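Side-chain contacts in LytB (Plasmodium falciparum, PDB 4N7B), which reduces (E)-4-hydroxy-3-methylbut-2-enyl diphosphate to isopentenyl and dimethylallyl diphosphate with an iron-sulfur cluster, the last step of the DOXP/MEP pathway of isoprenoid synthesis: residues A[241-244]-A[245-248]; A[254-257]-A[258-262]. All coordinates share one frame; numbering follows the deposited sequence.

How the interactions relate
Interaction 1 closes helix 232-247, and interaction 2 lies farther along the chain, where strand 252-255 gives way to the loop before helix 262-271. Their centres are about 16 Å apart, yet they meet in the hydrophobic layer between helix and sheet: Val241 CG2 packs on Ile258 CG1 at 3.4 Å and lies 4.2 Å from Val254 CG2. Interaction 2 reaches the probable substrate pocket through His260, which holds a sulfate here, whereas interaction 1 is more remote, the side chain of Val241 lying about 13 Å from the iron-sulfur cluster. That of Val259, in interaction 2, is about 7 Å from the cluster.

Interaction 1: A[241-244]-A[245-248]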
loop_
_atom_site.group_PDB
_atom_site.type_symbol
_atom_site.label_atom_id
_atom_site.label_comp_id
_atom_site.label_asym_id
_atom_site.label_seq_id
_atom_site.Cartn_x
_atom_site.Cartn_y
_atom_site.Cartn_z
ATOM N N VAL A 241 11.384 2.192 11.761
ATOM C CA VAL A 241 11.495 1.129 12.762
ATOM C C VAL A 241 12.943 0.782 13.042
ATOM O O VAL A 241 13.332 0.620 14.198
ATOM C CB VAL A 241 10.761 -0.156 12.334
ATOM C CG1 VAL A 241 10.936 -1.259 13.383
ATOM C CG2 VAL A 241 9.278 0.136 12.127
ATOM N N GLU A 242 13.737 0.668 11.983
ATOM C CA GLU A 242 15.145 0.300 12.102
ATOM C C GLU A 242 15.921 1.330 12.924
ATOM O O GLU A 242 16.846 0.999 13.674
ATOM C CB GLU A 242 15.764 0.168 10.708
ATOM C CG GLU A 242 15.650 -1.235 10.113
ATOM C CD GLU A 242 15.908 -1.264 8.613
ATOM O OE1 GLU A 242 16.161 -0.184 8.031
ATOM O OE2 GLU A 242 15.839 -2.365 8.007
ATOM N N GLU A 243 15.520 2.585 12.800
ATOM C CA GLU A 243 16.256 3.663 13.414
ATOM C C GLU A 243 15.885 3.771 14.899
ATOM O O GLU A 243 16.713 4.164 15.732
ATOM C CB GLU A 243 15.996 4.953 12.640
ATOM C CG GLU A 243 16.992 6.049 12.936
ATOM C CD GLU A 243 18.350 5.749 12.357
ATOM O OE1 GLU A 243 18.413 5.164 11.254
ATOM O OE2 GLU A 243 19.346 6.083 13.018
ATOM N N CYS A 244 14.656 3.380 15.230
ATOM C CA CYS A 244 14.210 3.313 16.619
ATOM C C CYS A 244 14.944 2.200 17.339
ATOM O O CYS A 244 15.333 2.332 18.501
ATOM C CB CYS A 244 12.713 3.039 16.678
ATOM S SG CYS A 244 11.690 4.507 16.424
ATOM N N LEU A 245 15.124 1.090 16.633
ATOM C CA LEU A 245 15.842 -0.051 17.180
ATOM C C LEU A 245 17.302 0.284 17.478
ATOM O O LEU A 245 17.881 -0.268 18.408
ATOM C CB LEU A 245 15.759 -1.234 16.220
ATOM C CG LEU A 245 14.393 -1.919 16.199
ATOM C CD1 LEU A 245 14.270 -2.823 14.991
ATOM C CD2 LEU A 245 14.202 -2.718 17.485
ATOM N N LYS A 246 17.895 1.178 16.692
ATOM C CA LYS A 246 19.276 1.602 16.917
ATOM C C LYS A 246 19.368 2.467 18.161
ATOM O O LYS A 246 20.294 2.331 18.963
ATOM C CB LYS A 246 19.821 2.367 15.708
ATOM C CG LYS A 246 20.277 1.452 14.582
ATOM C CD LYS A 246 20.552 2.200 13.275
ATOM C CE LYS A 246 20.456 1.248 12.066
ATOM N NZ LYS A 246 20.386 1.962 10.757
ATOM N N LEU A 247 18.394 3.351 18.330
ATOM C CA LEU A 247 18.425 4.285 19.442
ATOM C C LEU A 247 18.037 3.616 20.745
ATOM O O LEU A 247 18.833 3.555 21.677
ATOM C CB LEU A 247 17.493 5.465 19.185
ATOM C CG LEU A 247 17.895 6.389 18.036
ATOM C CD1 LEU A 247 17.011 7.628 18.065
ATOM C CD2 LEU A 247 19.377 6.768 18.109
ATOM N N PHE A 248 16.812 3.110 20.808
ATOM C CA PHE A 248 16.262 2.614 22.063
ATOM C C PHE A 248 16.352 1.107 22.159
ATOM O O PHE A 248 16.499 0.411 21.159
ATOM C CB PHE A 248 14.819 3.066 22.195
ATOM C CG PHE A 248 14.593 4.458 21.694
ATOM C CD1 PHE A 248 14.854 5.545 22.507
ATOM C CD2 PHE A 248 14.151 4.683 20.400
ATOM C CE1 PHE A 248 14.661 6.831 22.045
ATOM C CE2 PHE A 248 13.956 5.970 19.931
ATOM C CZ PHE A 248 14.213 7.045 20.755
#
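Val241 and Leu245 carry the apolar part of this contact, lying side by side one helical turn apart and pointing the same way. CG1 of Val241 meets CD1 of Leu245 at 4.0 Å; it stands opposite its own backbone N (chi1 178°), which turns it along the helix toward the leucine. The second apolar pair is looser: CB of Cys244 lies 4.3 Å from CD2 of Phe248. The small cysteine suits a buried position against Ile289 of strand 287-290 and Phe526 of helix 524-533.

Backbone hydrogen bonds set this spacing. Leu245 N, Lys246 N and Leu247 N donate to the carbonyls of Val241, Glu242 and Glu243, and Phe248 N makes the shortest bond of the series, 2.8 Å to Cys244 O. These i to i+4 bonds finish helix 232-247, the helix that leads into strand 252-255 of a parallel four-stranded sheet in this IspH-family protein; Phe248 is the first residue to leave helical geometry. The Phe248 ring comes back beside the last turn, its CD2 only 3.2 Å from Cys244 O, the very oxygen that its own N grips. CB of Leu247 lies over one face of the ring, displaced toward the rim.

Charged side chains occupy a more exposed flank. Glu243 bends at chi2 (71°), while Lys246 is extended beyond CG and its methylenes run past Glu242 O. The two chains slant across each other, and NZ of Lys246 comes only within 3.8 Å of OE1 of Glu243, a long salt bridge. Lysine and glutamate suit this place because their aliphatic parts can lie against the protein while their charged ends reach outward; the side chain of Glu243 also touches Phe526 and Ile530 of helix 524-533.

Interaction 2: A[254-257]-A[258-262]; sequences VKHK and IVHND. With SO4 (sulfate ion), chain C.
His256 and His260 meet edge against edge, without stacking. His256 has two conformers, and in the one described here the ring planes are turned 81° apart and NE2 of His256 shares a hydrogen bond of 3.2 Å with NE2 of His260, somewhat bent, in which either nitrogen could be the donor. Histidine suits both places because it has a nitrogen at each of two corners. On His256 the other nitrogen, ND1, bonds to Glu277, which helps to fix the rotation of the ring. On His260, ND1 donates to O3 of a sulfate at 2.8 Å, fairly straight at 161° and near the ring plane. The firm hold on the His260 ring is therefore the anion at one corner; in this conformer His256 adds a second in-plane partner at another, while His293 stacks on the ring.

The aliphatic pair is turned differently. Val254 and Ile258 approach at a slant, CG1 of the valine 3.9 Å from CG1 of the isoleucine. With chi1 at 178°, this methyl of Val254 lies beside the carbonyl carbon, on the side where Ile258 follows. Branched residues fit this buried corner, filling it with short, stiff side chains. Lys257 lies at the margin, its NZ 4.5 Å from OD1 of Asp262, too far for a salt bridge, though the charges probably attract.

His260 sits at the centre of an inverse gamma turn, and Asn261 follows as the N-cap of helix 262-271. The sulfate, also bound by His343, Ser442 N and Asn443 N, probably marks the diphosphate site of the IspH active-site pocket, where His260 probably binds the substrate, as in related enzymes.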
loop_
_atom_site.group_PDB
_atom_site.type_symbol
_atom_site.label_atom_id
_atom_site.label_comp_id
_atom_site.label_asym_id
_atom_site.label_seq_id
_atom_site.Cartn_x
_atom_site.Cartn_y
_atom_site.Cartn_z
ATOM N N VAL A 254 5.218 -1.836 17.493
ATOM C CA VAL A 254 4.641 -1.279 16.283
ATOM C C VAL A 254 3.179 -1.669 16.206
ATOM O O VAL A 254 2.835 -2.835 16.368
ATOM C CB VAL A 254 5.343 -1.815 15.032
ATOM C CG1 VAL A 254 4.695 -1.248 13.782
ATOM C CG2 VAL A 254 6.829 -1.495 15.075
ATOM N N LYS A 255 2.323 -0.687 15.962
ATOM C CA LYS A 255 0.898 -0.930 15.854
ATOM C C LYS A 255 0.561 -1.371 14.427
ATOM O O LYS A 255 0.744 -0.615 13.481
ATOM C CB LYS A 255 0.130 0.329 16.248
ATOM C CG LYS A 255 -1.339 0.295 15.913
ATOM C CD LYS A 255 -2.082 -0.832 16.606
ATOM C CE LYS A 255 -3.571 -0.765 16.253
ATOM N NZ LYS A 255 -4.413 -1.779 16.959
ATOM N N HIS A 256 0.045 -2.596 14.333
ATOM C CA HIS A 256 -0.130 -3.358 13.090
ATOM C C HIS A 256 1.187 -3.587 12.365
ATOM O O HIS A 256 2.193 -2.934 12.652
ATOM C CB HIS A 256 -1.156 -2.732 12.136
ATOM C CG HIS A 256 -1.631 -3.685 11.078
ATOM N ND1 HIS A 256 -2.558 -4.673 11.338
ATOM C CD2 HIS A 256 -1.282 -3.835 9.779
ATOM C CE1 HIS A 256 -2.773 -5.374 10.241
ATOM N NE2 HIS A 256 -2.010 -4.886 9.281
ATOM N N LYS A 257 1.174 -4.529 11.427
ATOM C CA LYS A 257 2.359 -4.833 10.644
ATOM C C LYS A 257 2.795 -3.560 9.922
ATOM O O LYS A 257 1.982 -2.844 9.350
ATOM C CB LYS A 257 2.083 -5.981 9.684
ATOM C CG LYS A 257 1.834 -7.288 10.428
ATOM C CD LYS A 257 1.630 -8.450 9.477
ATOM C CE LYS A 257 1.677 -9.796 10.209
ATOM N NZ LYS A 257 3.053 -10.155 10.686
ATOM N N ILE A 258 4.079 -3.260 9.996
ATOM C CA ILE A 258 4.590 -1.970 9.544
ATOM C C ILE A 258 4.356 -1.750 8.048
ATOM O O ILE A 258 4.063 -0.639 7.618
ATOM C CB ILE A 258 6.079 -1.847 9.911
ATOM C CG1 ILE A 258 6.392 -0.423 10.376
ATOM C CG2 ILE A 258 6.955 -2.340 8.786
ATOM C CD1 ILE A 258 6.620 0.506 9.310
ATOM N N VAL A 259 4.489 -2.821 7.269
ATOM C CA VAL A 259 4.052 -2.855 5.878
ATOM C C VAL A 259 3.550 -4.278 5.632
ATOM O O VAL A 259 3.870 -5.200 6.390
ATOM C CB VAL A 259 5.185 -2.502 4.878
ATOM C CG1 VAL A 259 5.778 -1.137 5.191
ATOM C CG2 VAL A 259 6.274 -3.535 4.916
ATOM N N HIS A 260 2.758 -4.472 4.585
ATOM C CA HIS A 260 2.151 -5.777 4.349
ATOM C C HIS A 260 3.094 -6.659 3.554
ATOM O O HIS A 260 2.852 -6.956 2.383
ATOM C CB HIS A 260 0.819 -5.630 3.624
ATOM C CG HIS A 260 -0.299 -5.140 4.493
ATOM N ND1 HIS A 260 -1.385 -4.464 3.985
ATOM C CD2 HIS A 260 -0.504 -5.221 5.833
ATOM C CE1 HIS A 260 -2.216 -4.153 4.967
ATOM N NE2 HIS A 260 -1.699 -4.598 6.097
ATOM N N ASN A 261 4.184 -7.055 4.199
ATOM C CA ASN A 261 5.089 -8.037 3.634
ATOM C C ASN A 261 5.731 -8.849 4.759
ATOM O O ASN A 261 6.423 -8.294 5.615
ATOM C CB ASN A 261 6.158 -7.361 2.791
ATOM C CG ASN A 261 7.072 -8.364 2.120
ATOM O OD1 ASN A 261 8.028 -8.857 2.725
ATOM N ND2 ASN A 261 6.782 -8.678 0.863
ATOM N N ASP A 262 5.503 -10.160 4.756
ATOM C CA ASP A 262 5.969 -11.016 5.845
ATOM C C ASP A 262 7.495 -11.050 5.895
ATOM O O ASP A 262 8.091 -11.107 6.961
ATOM C CB ASP A 262 5.383 -12.427 5.708
ATOM C CG ASP A 262 3.856 -12.413 5.571
ATOM O OD1 ASP A 262 3.187 -11.994 6.543
ATOM O OD2 ASP A 262 3.325 -12.797 4.492
HETATM S S SO4 C . -1.347 -2.535 1.034
HETATM O O1 SO4 C . -1.722 -1.305 1.719
HETATM O O2 SO4 C . 0.020 -2.915 1.404
HETATM O O3 SO4 C . -2.289 -3.566 1.462
HETATM O O4 SO4 C . -1.425 -2.416 -0.433
#